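Local coordinates for protein kojibiose phosphorylase (Gut metagenome, PDB 6W0P) that belongs to glycosyl hydrolase family 65, whose members join an N-terminal beta domain to an (alpha/alpha)6-barrel catalytic domain and a small C-terminal beta domain, at residues Phe546-Gly551 with Gln587-Met592; Phe593-Met598 with Pro625-Ile630; Thr617-Ser622 with Asn642-Phe647; Asn675-Tyr678 with Gly682-Ile685. All blocks are in the same frame, centred on the assembly; numbering follows the deposited sequence.

Contact 1 of 4, residues Phe546-Gly551 with Gln587-Met592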
# COMPACT_ATOMS: atom_id res chain seq x y z
N PHE A 546 -24.72 -15.93 13.08
CA PHE A 546 -24.00 -15.73 11.79
C PHE A 546 -22.51 -15.73 12.09
O PHE A 546 -22.09 -15.16 13.15
CB PHE A 546 -24.41 -14.44 11.10
CG PHE A 546 -25.85 -14.42 10.66
CD1 PHE A 546 -26.22 -14.92 9.42
CD2 PHE A 546 -26.83 -13.91 11.49
CE1 PHE A 546 -27.56 -14.91 9.03
CE2 PHE A 546 -28.16 -13.88 11.09
CZ PHE A 546 -28.52 -14.38 9.86
N GLU A 547 -21.72 -16.37 11.23
CA GLU A 547 -20.24 -16.29 11.33
C GLU A 547 -19.83 -15.12 10.43
O GLU A 547 -20.29 -15.10 9.32
CB GLU A 547 -19.55 -17.60 10.94
CG GLU A 547 -18.05 -17.57 11.23
CD GLU A 547 -17.27 -18.85 10.94
OE1 GLU A 547 -17.77 -19.68 10.15
OE2 GLU A 547 -16.15 -18.98 11.45
N GLN A 548 -19.04 -14.18 10.95
CA GLN A 548 -18.76 -12.88 10.27
C GLN A 548 -18.12 -13.15 8.92
O GLN A 548 -18.44 -12.42 7.96
CB GLN A 548 -17.85 -12.00 11.12
CG GLN A 548 -17.76 -10.60 10.56
CD GLN A 548 -16.93 -9.71 11.44
OE1 GLN A 548 -17.31 -9.43 12.58
NE2 GLN A 548 -15.81 -9.26 10.91
N ASN A 549 -17.20 -14.11 8.86
CA ASN A 549 -16.58 -14.57 7.59
C ASN A 549 -16.09 -16.00 7.79
O ASN A 549 -16.04 -16.47 8.96
CB ASN A 549 -15.50 -13.60 7.11
CG ASN A 549 -14.33 -13.47 8.07
OD1 ASN A 549 -14.14 -12.40 8.66
ND2 ASN A 549 -13.54 -14.52 8.19
N ASP A 550 -15.75 -16.68 6.69
CA ASP A 550 -15.21 -18.06 6.73
C ASP A 550 -13.96 -18.04 7.61
O ASP A 550 -13.08 -17.20 7.32
CB ASP A 550 -14.88 -18.59 5.33
CG ASP A 550 -14.85 -20.11 5.18
OD1 ASP A 550 -15.48 -20.82 6.00
OD2 ASP A 550 -14.26 -20.58 4.17
N GLY A 551 -13.92 -18.88 8.64
CA GLY A 551 -12.76 -19.04 9.53
C GLY A 551 -12.75 -18.00 10.65
O GLY A 551 -11.75 -18.02 11.45
N GLN A 587 -16.14 -2.57 14.22
CA GLN A 587 -17.47 -1.94 14.21
C GLN A 587 -18.48 -3.00 13.79
O GLN A 587 -18.11 -4.08 13.36
CB GLN A 587 -17.45 -0.73 13.28
CG GLN A 587 -17.25 -1.08 11.80
CD GLN A 587 -16.94 0.15 10.96
OE1 GLN A 587 -15.80 0.57 10.86
NE2 GLN A 587 -17.95 0.71 10.32
N PRO A 588 -19.79 -2.71 13.91
CA PRO A 588 -20.80 -3.68 13.52
C PRO A 588 -20.58 -4.23 12.11
O PRO A 588 -20.44 -3.46 11.17
CB PRO A 588 -22.10 -2.87 13.63
CG PRO A 588 -21.78 -1.85 14.71
CD PRO A 588 -20.34 -1.46 14.46
N ASP A 589 -20.58 -5.55 11.99
CA ASP A 589 -20.52 -6.25 10.69
C ASP A 589 -21.78 -7.13 10.61
O ASP A 589 -22.77 -6.69 10.00
CB ASP A 589 -19.16 -6.94 10.56
CG ASP A 589 -18.77 -7.30 9.15
OD1 ASP A 589 -19.57 -8.03 8.52
OD2 ASP A 589 -17.67 -6.85 8.69
N VAL A 590 -21.81 -8.26 11.33
CA VAL A 590 -23.04 -9.08 11.48
C VAL A 590 -24.15 -8.18 12.07
O VAL A 590 -25.29 -8.21 11.55
CB VAL A 590 -22.79 -10.31 12.36
CG1 VAL A 590 -24.10 -10.96 12.80
CG2 VAL A 590 -21.90 -11.31 11.66
N LEU A 591 -23.83 -7.44 13.12
CA LEU A 591 -24.82 -6.63 13.89
C LEU A 591 -25.30 -5.46 13.02
O LEU A 591 -26.41 -4.95 13.26
CB LEU A 591 -24.20 -6.15 15.20
CG LEU A 591 -23.98 -7.22 16.27
CD1 LEU A 591 -23.76 -6.57 17.63
CD2 LEU A 591 -25.14 -8.21 16.33
N MET A 592 -24.50 -5.05 12.04
CA MET A 592 -24.92 -4.04 11.05
C MET A 592 -26.08 -4.59 10.20
O MET A 592 -27.09 -3.91 10.11
CB MET A 592 -23.76 -3.65 10.12
CG MET A 592 -24.06 -2.40 9.35
SD MET A 592 -24.14 -0.99 10.48
CE MET A 592 -25.03 0.18 9.47
O HOH W 1 -19.68 -9.20 13.34
O HOH W 2 -20.46 -10.50 8.45
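Gln548 lays its side-chain amide flat against the carboxylate of Asp589, the two planes only 1° apart. The closest carbons of this stack are Gln548 CD and Asp589 CB, at 3.7 Å, and the chains behind the two flat groups meet at roughly a right angle. Gln548 reaches across with its CG swung opposite the amide nitrogen (chi1 -170°) and the chain running on extended. No direct hydrogen bond joins the pair. Their polar ends converge instead on Asp477, which takes a bond from Gln548 NE2 through its carboxylate and gives its backbone N-H to Asp589 OD2, while Asn486 binds Asp589 OD1. Two waters fill in between. One donates to Gln548 OE1 and accepts the backbone N-H of Val590 at 3.1 Å from N; the other links Gln548 O (2.8 Å) to Asp589 OD1.

Beside this polar layer, Val590 spreads its two methyls over the loop. Val590 CG2 lies 3.8 Å from Gln548 CA, and its CG1 comes within 3.9 Å of Phe546 CB. The Phe546 ring itself swings away, presenting itself edge-to-face with Phe593 one turn further along the helix. Asp589 holds the N-cap position of helix 590-596 without a capping bond from its side chain. The arrangement is that of a long loop packed over the start of a helix in the family 65 catalytic domain.

Contact 2 of 4, residues Phe593-Met598 with Pro625-Ile630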
# COMPACT_ATOMS: atom_id res chain seq x y z
N PHE A 593 -25.97 -5.76 9.57
CA PHE A 593 -27.09 -6.20 8.70
C PHE A 593 -28.28 -6.59 9.59
O PHE A 593 -29.41 -6.45 9.17
CB PHE A 593 -26.67 -7.24 7.66
CG PHE A 593 -26.41 -8.63 8.18
CD1 PHE A 593 -27.47 -9.48 8.47
CD2 PHE A 593 -25.12 -9.10 8.31
CE1 PHE A 593 -27.24 -10.76 8.93
CE2 PHE A 593 -24.89 -10.40 8.74
CZ PHE A 593 -25.96 -11.22 9.05
N MET A 594 -28.03 -7.04 10.81
CA MET A 594 -29.11 -7.39 11.75
C MET A 594 -29.85 -6.11 12.15
O MET A 594 -31.09 -6.13 12.15
CB MET A 594 -28.55 -8.15 12.95
CG MET A 594 -28.03 -9.53 12.53
SD MET A 594 -27.80 -10.72 13.87
CE MET A 594 -29.52 -11.19 14.13
N PHE A 595 -29.14 -4.98 12.33
CA PHE A 595 -29.78 -3.66 12.57
C PHE A 595 -30.62 -3.25 11.35
O PHE A 595 -31.78 -2.83 11.54
CB PHE A 595 -28.73 -2.59 12.84
CG PHE A 595 -29.25 -1.18 12.76
CD1 PHE A 595 -30.08 -0.67 13.74
CD2 PHE A 595 -28.83 -0.33 11.75
CE1 PHE A 595 -30.54 0.63 13.69
CE2 PHE A 595 -29.29 0.98 11.69
CZ PHE A 595 -30.15 1.45 12.65
N LEU A 596 -30.06 -3.35 10.13
CA LEU A 596 -30.71 -2.79 8.90
C LEU A 596 -32.00 -3.56 8.60
O LEU A 596 -32.85 -3.05 7.83
CB LEU A 596 -29.75 -2.82 7.71
CG LEU A 596 -28.49 -1.94 7.81
CD1 LEU A 596 -27.59 -2.19 6.61
CD2 LEU A 596 -28.84 -0.45 7.91
N TYR A 597 -32.11 -4.75 9.19
CA TYR A 597 -33.22 -5.71 8.99
C TYR A 597 -33.69 -6.26 10.34
O TYR A 597 -34.08 -7.46 10.43
CB TYR A 597 -32.76 -6.80 8.03
CG TYR A 597 -32.68 -6.34 6.60
CD1 TYR A 597 -33.81 -6.16 5.81
CD2 TYR A 597 -31.44 -6.10 6.03
CE1 TYR A 597 -33.71 -5.73 4.50
CE2 TYR A 597 -31.32 -5.69 4.72
CZ TYR A 597 -32.45 -5.50 3.95
OH TYR A 597 -32.25 -5.10 2.67
N MET A 598 -33.71 -5.40 11.37
CA MET A 598 -34.07 -5.77 12.77
C MET A 598 -35.45 -6.45 12.80
O MET A 598 -35.65 -7.35 13.65
CB MET A 598 -34.08 -4.53 13.69
CG MET A 598 -35.08 -3.45 13.26
SD MET A 598 -35.18 -2.03 14.40
CE MET A 598 -33.45 -1.57 14.55
N PRO A 625 -21.07 2.60 18.74
CA PRO A 625 -21.83 2.69 19.98
C PRO A 625 -23.35 2.75 19.82
O PRO A 625 -24.05 2.12 20.60
CB PRO A 625 -21.31 4.00 20.62
CG PRO A 625 -19.88 4.10 20.10
CD PRO A 625 -20.00 3.62 18.67
N SER A 626 -23.84 3.51 18.84
CA SER A 626 -25.29 3.72 18.59
C SER A 626 -25.97 2.41 18.13
O SER A 626 -27.12 2.17 18.50
CB SER A 626 -25.53 4.88 17.62
OG SER A 626 -25.06 4.59 16.31
N ILE A 627 -25.30 1.63 17.29
CA ILE A 627 -25.88 0.37 16.74
C ILE A 627 -26.04 -0.62 17.89
O ILE A 627 -27.11 -1.23 18.01
CB ILE A 627 -24.99 -0.20 15.63
CG1 ILE A 627 -24.87 0.77 14.46
CG2 ILE A 627 -25.50 -1.55 15.19
CD1 ILE A 627 -26.19 1.16 13.91
N HIS A 628 -25.01 -0.74 18.71
CA HIS A 628 -25.01 -1.65 19.89
C HIS A 628 -26.06 -1.16 20.90
O HIS A 628 -26.78 -2.03 21.48
CB HIS A 628 -23.57 -1.78 20.44
CG HIS A 628 -22.64 -2.54 19.54
ND1 HIS A 628 -21.85 -1.94 18.58
CD2 HIS A 628 -22.37 -3.86 19.47
CE1 HIS A 628 -21.15 -2.85 17.95
NE2 HIS A 628 -21.45 -4.04 18.48
N SER A 629 -26.17 0.16 21.14
CA SER A 629 -27.20 0.73 22.05
C SER A 629 -28.59 0.33 21.54
O SER A 629 -29.42 -0.11 22.36
CB SER A 629 -27.14 2.22 22.22
OG SER A 629 -28.18 2.63 23.12
N ILE A 630 -28.81 0.45 20.23
CA ILE A 630 -30.15 0.23 19.62
C ILE A 630 -30.50 -1.24 19.76
O ILE A 630 -31.63 -1.52 20.16
CB ILE A 630 -30.22 0.69 18.15
CG1 ILE A 630 -30.20 2.23 18.09
CG2 ILE A 630 -31.44 0.10 17.47
CD1 ILE A 630 -29.57 2.79 16.86
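The ring of Phe595 fills the hollow between Ile627 and Ile630, which stand about one turn apart on helix 624-634. Ile627 covers one face of the ring: its CD1 methyl makes a CH-pi contact there, 3.8 Å from the centroid of the Phe595 ring and 15° off the ring normal, displaced slightly toward the rim at CD2. Ile630 forms the other wall, its CG2 meeting the ring at the edge, near the ring plane, 3.9 Å from Phe595 CE1. The aromatic bump is thus held by one isoleucine at its face and another at its rim. With CG of Phe595 anti to the backbone N (chi1 166°), the ring stands out from helix 590-596 and across the gap, while Ile627 bridges the rest of the way with its delta methyl, although its CB does not point at the opposing helix. Met598 may add a further bump, CE against Ile630 CG2, but this is less certain because the residue was modelled in two conformers.

Met674 also touches Phe595, and Tyr678 touches Ile630, so helix 666-680 borders the same interface. No hydrogen bond joins 593-598 to 625-630; the contact is an apolar join between two helices of the catalytic domain, which in this family is an (alpha/alpha)6 barrel.

Contact 3 of 4, residues Thr617-Ser622 with Asn642-Phe647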
# COMPACT_ATOMS: atom_id res chain seq x y z
N THR A 617 -15.90 -6.40 20.02
CA THR A 617 -15.96 -5.16 19.21
C THR A 617 -15.27 -4.01 19.97
O THR A 617 -15.66 -3.69 21.10
CB THR A 617 -17.39 -4.81 18.81
OG1 THR A 617 -17.93 -5.95 18.14
CG2 THR A 617 -17.43 -3.59 17.92
N LEU A 618 -14.25 -3.43 19.34
CA LEU A 618 -13.43 -2.35 19.94
C LEU A 618 -14.25 -1.07 20.01
O LEU A 618 -14.02 -0.29 20.93
CB LEU A 618 -12.18 -2.19 19.07
CG LEU A 618 -10.94 -1.61 19.74
CD1 LEU A 618 -10.51 -2.42 20.93
CD2 LEU A 618 -9.82 -1.53 18.71
N HIS A 619 -15.20 -0.86 19.09
CA HIS A 619 -16.06 0.35 19.06
C HIS A 619 -15.18 1.52 18.61
O HIS A 619 -15.35 2.61 19.18
CB HIS A 619 -16.74 0.63 20.42
CG HIS A 619 -17.58 -0.51 20.89
ND1 HIS A 619 -18.67 -0.96 20.16
CD2 HIS A 619 -17.44 -1.35 21.93
CE1 HIS A 619 -19.17 -2.02 20.75
NE2 HIS A 619 -18.43 -2.28 21.84
N GLU A 620 -14.26 1.27 17.66
CA GLU A 620 -13.34 2.31 17.14
C GLU A 620 -14.24 3.41 16.58
O GLU A 620 -14.41 4.45 17.29
CB GLU A 620 -12.35 1.77 16.10
CG GLU A 620 -10.96 1.52 16.66
CD GLU A 620 -9.81 1.54 15.65
OE1 GLU A 620 -8.63 1.35 16.07
OE2 GLU A 620 -10.08 1.76 14.45
N SER A 621 -14.87 3.12 15.44
CA SER A 621 -15.68 4.08 14.65
C SER A 621 -16.77 4.75 15.50
O SER A 621 -17.30 4.15 16.49
CB SER A 621 -16.28 3.43 13.45
OG SER A 621 -17.15 2.40 13.84
N SER A 622 -17.14 5.95 15.07
CA SER A 622 -18.25 6.73 15.65
C SER A 622 -19.56 6.00 15.33
O SER A 622 -20.58 6.38 15.89
CB SER A 622 -18.22 8.17 15.16
OG SER A 622 -18.10 8.25 13.75
N ASN A 642 -27.93 2.08 27.81
CA ASN A 642 -27.68 3.41 28.42
C ASN A 642 -26.17 3.73 28.38
O ASN A 642 -25.82 4.88 28.04
CB ASN A 642 -28.29 3.49 29.82
CG ASN A 642 -29.77 3.83 29.78
OD1 ASN A 642 -30.12 4.98 30.00
ND2 ASN A 642 -30.63 2.88 29.45
N ASN A 643 -25.32 2.75 28.68
CA ASN A 643 -23.84 2.91 28.62
C ASN A 643 -23.40 3.30 27.19
O ASN A 643 -22.62 4.27 27.06
CB ASN A 643 -23.10 1.66 29.13
CG ASN A 643 -23.16 1.52 30.63
OD1 ASN A 643 -23.50 2.47 31.32
ND2 ASN A 643 -22.85 0.33 31.13
N PHE A 644 -23.89 2.59 26.17
CA PHE A 644 -23.55 2.82 24.74
C PHE A 644 -24.09 4.19 24.27
O PHE A 644 -23.40 4.86 23.41
CB PHE A 644 -24.05 1.68 23.84
CG PHE A 644 -23.14 0.48 23.82
CD1 PHE A 644 -21.79 0.62 23.48
CD2 PHE A 644 -23.62 -0.80 24.11
CE1 PHE A 644 -20.93 -0.47 23.47
CE2 PHE A 644 -22.76 -1.89 24.10
CZ PHE A 644 -21.42 -1.73 23.76
N PHE A 645 -25.25 4.62 24.76
CA PHE A 645 -25.71 6.00 24.47
C PHE A 645 -24.66 6.98 24.99
O PHE A 645 -24.19 7.74 24.17
CB PHE A 645 -27.08 6.33 25.07
CG PHE A 645 -27.53 7.72 24.71
CD1 PHE A 645 -28.09 7.98 23.46
CD2 PHE A 645 -27.37 8.77 25.60
CE1 PHE A 645 -28.50 9.26 23.13
CE2 PHE A 645 -27.80 10.05 25.26
CZ PHE A 645 -28.35 10.29 24.03
N GLY A 646 -24.30 6.91 26.28
CA GLY A 646 -23.26 7.73 26.93
C GLY A 646 -23.27 9.18 26.46
O GLY A 646 -24.28 9.86 26.66
N PHE A 647 -22.20 9.62 25.80
CA PHE A 647 -21.98 11.03 25.39
C PHE A 647 -22.38 11.24 23.91
O PHE A 647 -21.81 12.12 23.26
CB PHE A 647 -20.53 11.43 25.64
CG PHE A 647 -19.51 10.46 25.12
CD1 PHE A 647 -19.06 10.54 23.82
CD2 PHE A 647 -19.01 9.46 25.95
CE1 PHE A 647 -18.12 9.64 23.34
CE2 PHE A 647 -18.07 8.56 25.47
CZ PHE A 647 -17.63 8.65 24.16
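His619 adopts a left-handed backbone conformation (phi 71°, psi 38°) in an irregular loop and faces Phe644 on the last turn of helix 638-645, with the two CA atoms 9.7 Å apart. That separation is spanned by the two rings alone. They form a T-shaped pair: Phe644 drives its CE1-CZ edge at one face of the imidazole, with centroids 4.9 Å apart and planes at 61°. Phe644 CE1 is the leading atom, 3.5 Å from His619 NE2, and it meets the imidazole toward the rim on that side. The other imidazole face rests against the backbone of its own loop at the carbonyl carbon of Thr617.

Both ring nitrogens of His619 are hydrogen-bonded, ND1 to Ser624 OG and NE2 to Glu614 OE2, and these two bonds fix the rotation of the ring and so keep its face presented to Phe644. The phenylalanine reaches over with its CG beside the backbone N, which brings the end of the ring to the loop.

Helix 624-634 lies against the pair: its His628 meets His619 edge-to-face and its Ser629 touches Phe644. Next along the chain, Phe645 turns to helix 666-680, so the end of helix 638-645 rests between the loop with helix 624-634 and helix 666-680.

Contact 4 of 4, residues Asn675-Tyr678 with Gly682-Ile685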
# COMPACT_ATOMS: atom_id res chain seq x y z
N ASN A 675 -29.96 6.80 17.81
CA ASN A 675 -29.90 6.20 19.17
C ASN A 675 -31.17 6.56 19.94
O ASN A 675 -31.68 5.69 20.69
CB ASN A 675 -28.64 6.59 19.95
CG ASN A 675 -28.19 5.50 20.90
OD1 ASN A 675 -26.99 5.34 21.12
ND2 ASN A 675 -29.14 4.77 21.51
N ILE A 676 -31.71 7.78 19.76
CA ILE A 676 -32.91 8.24 20.52
C ILE A 676 -34.17 7.57 19.92
O ILE A 676 -34.91 6.95 20.71
CB ILE A 676 -32.99 9.77 20.58
CG1 ILE A 676 -31.90 10.33 21.50
CG2 ILE A 676 -34.39 10.21 21.00
CD1 ILE A 676 -31.78 11.87 21.53
N VAL A 677 -34.35 7.61 18.59
CA VAL A 677 -35.64 7.23 17.93
C VAL A 677 -35.69 5.73 17.62
O VAL A 677 -36.73 5.10 17.94
CB VAL A 677 -35.93 8.11 16.71
CG1 VAL A 677 -37.16 7.65 15.97
CG2 VAL A 677 -36.09 9.57 17.09
N TYR A 678 -34.66 5.14 17.04
CA TYR A 678 -34.58 3.67 16.83
C TYR A 678 -34.29 2.95 18.15
O TYR A 678 -34.77 1.83 18.34
CB TYR A 678 -33.53 3.29 15.79
CG TYR A 678 -33.94 3.59 14.37
CD1 TYR A 678 -35.03 2.96 13.78
CD2 TYR A 678 -33.23 4.49 13.60
CE1 TYR A 678 -35.41 3.23 12.48
CE2 TYR A 678 -33.60 4.77 12.28
CZ TYR A 678 -34.70 4.15 11.73
OH TYR A 678 -35.03 4.39 10.43
N GLY A 682 -37.57 2.72 20.09
CA GLY A 682 -37.86 1.42 19.44
C GLY A 682 -38.61 1.58 18.13
O GLY A 682 -39.33 0.67 17.75
N LEU A 683 -38.43 2.68 17.41
CA LEU A 683 -39.10 2.88 16.11
C LEU A 683 -38.72 1.75 15.13
O LEU A 683 -37.53 1.38 15.03
CB LEU A 683 -38.73 4.25 15.55
CG LEU A 683 -39.18 4.48 14.10
CD1 LEU A 683 -40.68 4.59 14.02
CD2 LEU A 683 -38.51 5.72 13.54
N MET A 684 -39.72 1.21 14.44
CA MET A 684 -39.56 0.18 13.39
C MET A 684 -40.84 0.15 12.55
O MET A 684 -41.96 0.18 13.13
CB MET A 684 -39.28 -1.18 14.05
CG MET A 684 -39.09 -2.34 13.09
SD MET A 684 -38.83 -3.95 13.95
CE MET A 684 -40.43 -4.25 14.71
N ILE A 685 -40.69 0.13 11.23
CA ILE A 685 -41.81 -0.13 10.28
C ILE A 685 -41.82 -1.62 9.95
O ILE A 685 -40.85 -2.11 9.39
CB ILE A 685 -41.68 0.72 9.00
CG1 ILE A 685 -41.39 2.19 9.29
CG2 ILE A 685 -42.91 0.54 8.10
CD1 ILE A 685 -42.46 2.90 10.08
O HOH W 3 -36.00 0.21 16.66
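This is a helix C-terminus turning into a strand: Val677 and Tyr678, near the end of helix 666-680, pack against Gly682 and Leu683, which lead into strand 684-686. The connection is closed by a backbone hydrogen bond from Leu683 N to Val677 O, 3.0 Å long, with a nearly straight N-H (163°) lying in the carbonyl plane. The bond joins residues six positions apart, across the end of the helix. Gly682, the first residue to leave helical geometry, has positive phi and brings its CA to 3.3 Å from Tyr678 O in a CA-H...O contact.

Side chains also meet across the turn. Val677 and Leu683 lie side by side, pointing the same way, with Val677 CG1 against Leu683 CD2 at only 3.4 Å, a tight packing. The first torsion of Leu683 (chi1 170°) places CG on the far side from its own N, which turns CD2 back toward Val677. Tyr678 passes obliquely across: its ring edge at CD1 approaches Leu683 O to 3.2 Å, and CE1 also touches Leu683 CD2 more loosely. A water donating to Tyr678 O and Leu683 O ties the two backbones together a second time.

Phe705 and Ile707 of strand 702-709 cover Val677 and Leu683, His429 of helix 418-434 meets Tyr678, and strand 684-686 pairs onward through Met684 with Asn691.

Overall arrangement
Contacts 1, 2 and 4 are buried, while contact 3 lies at the surface. Helix 590-596 serves contacts 1 and 2 in turn: its start meets a loop through stacked polar groups and bridging waters, and its later turns meet helix 624-634 through hydrocarbon alone. That second helix also borders contact 3, so contacts 2 and 3 touch. A probable hydrogen bond from Asn675 ND2 to Ser629 OG, 2.8 Å, joins contact 2 to the helix of contact 4. Contact 3 relies on a single aromatic pair, whereas contact 4, leading out toward the C-terminal region, combines one direct backbone bond and a water bridge with apolar packing. Contacts 1 and 4 do not touch.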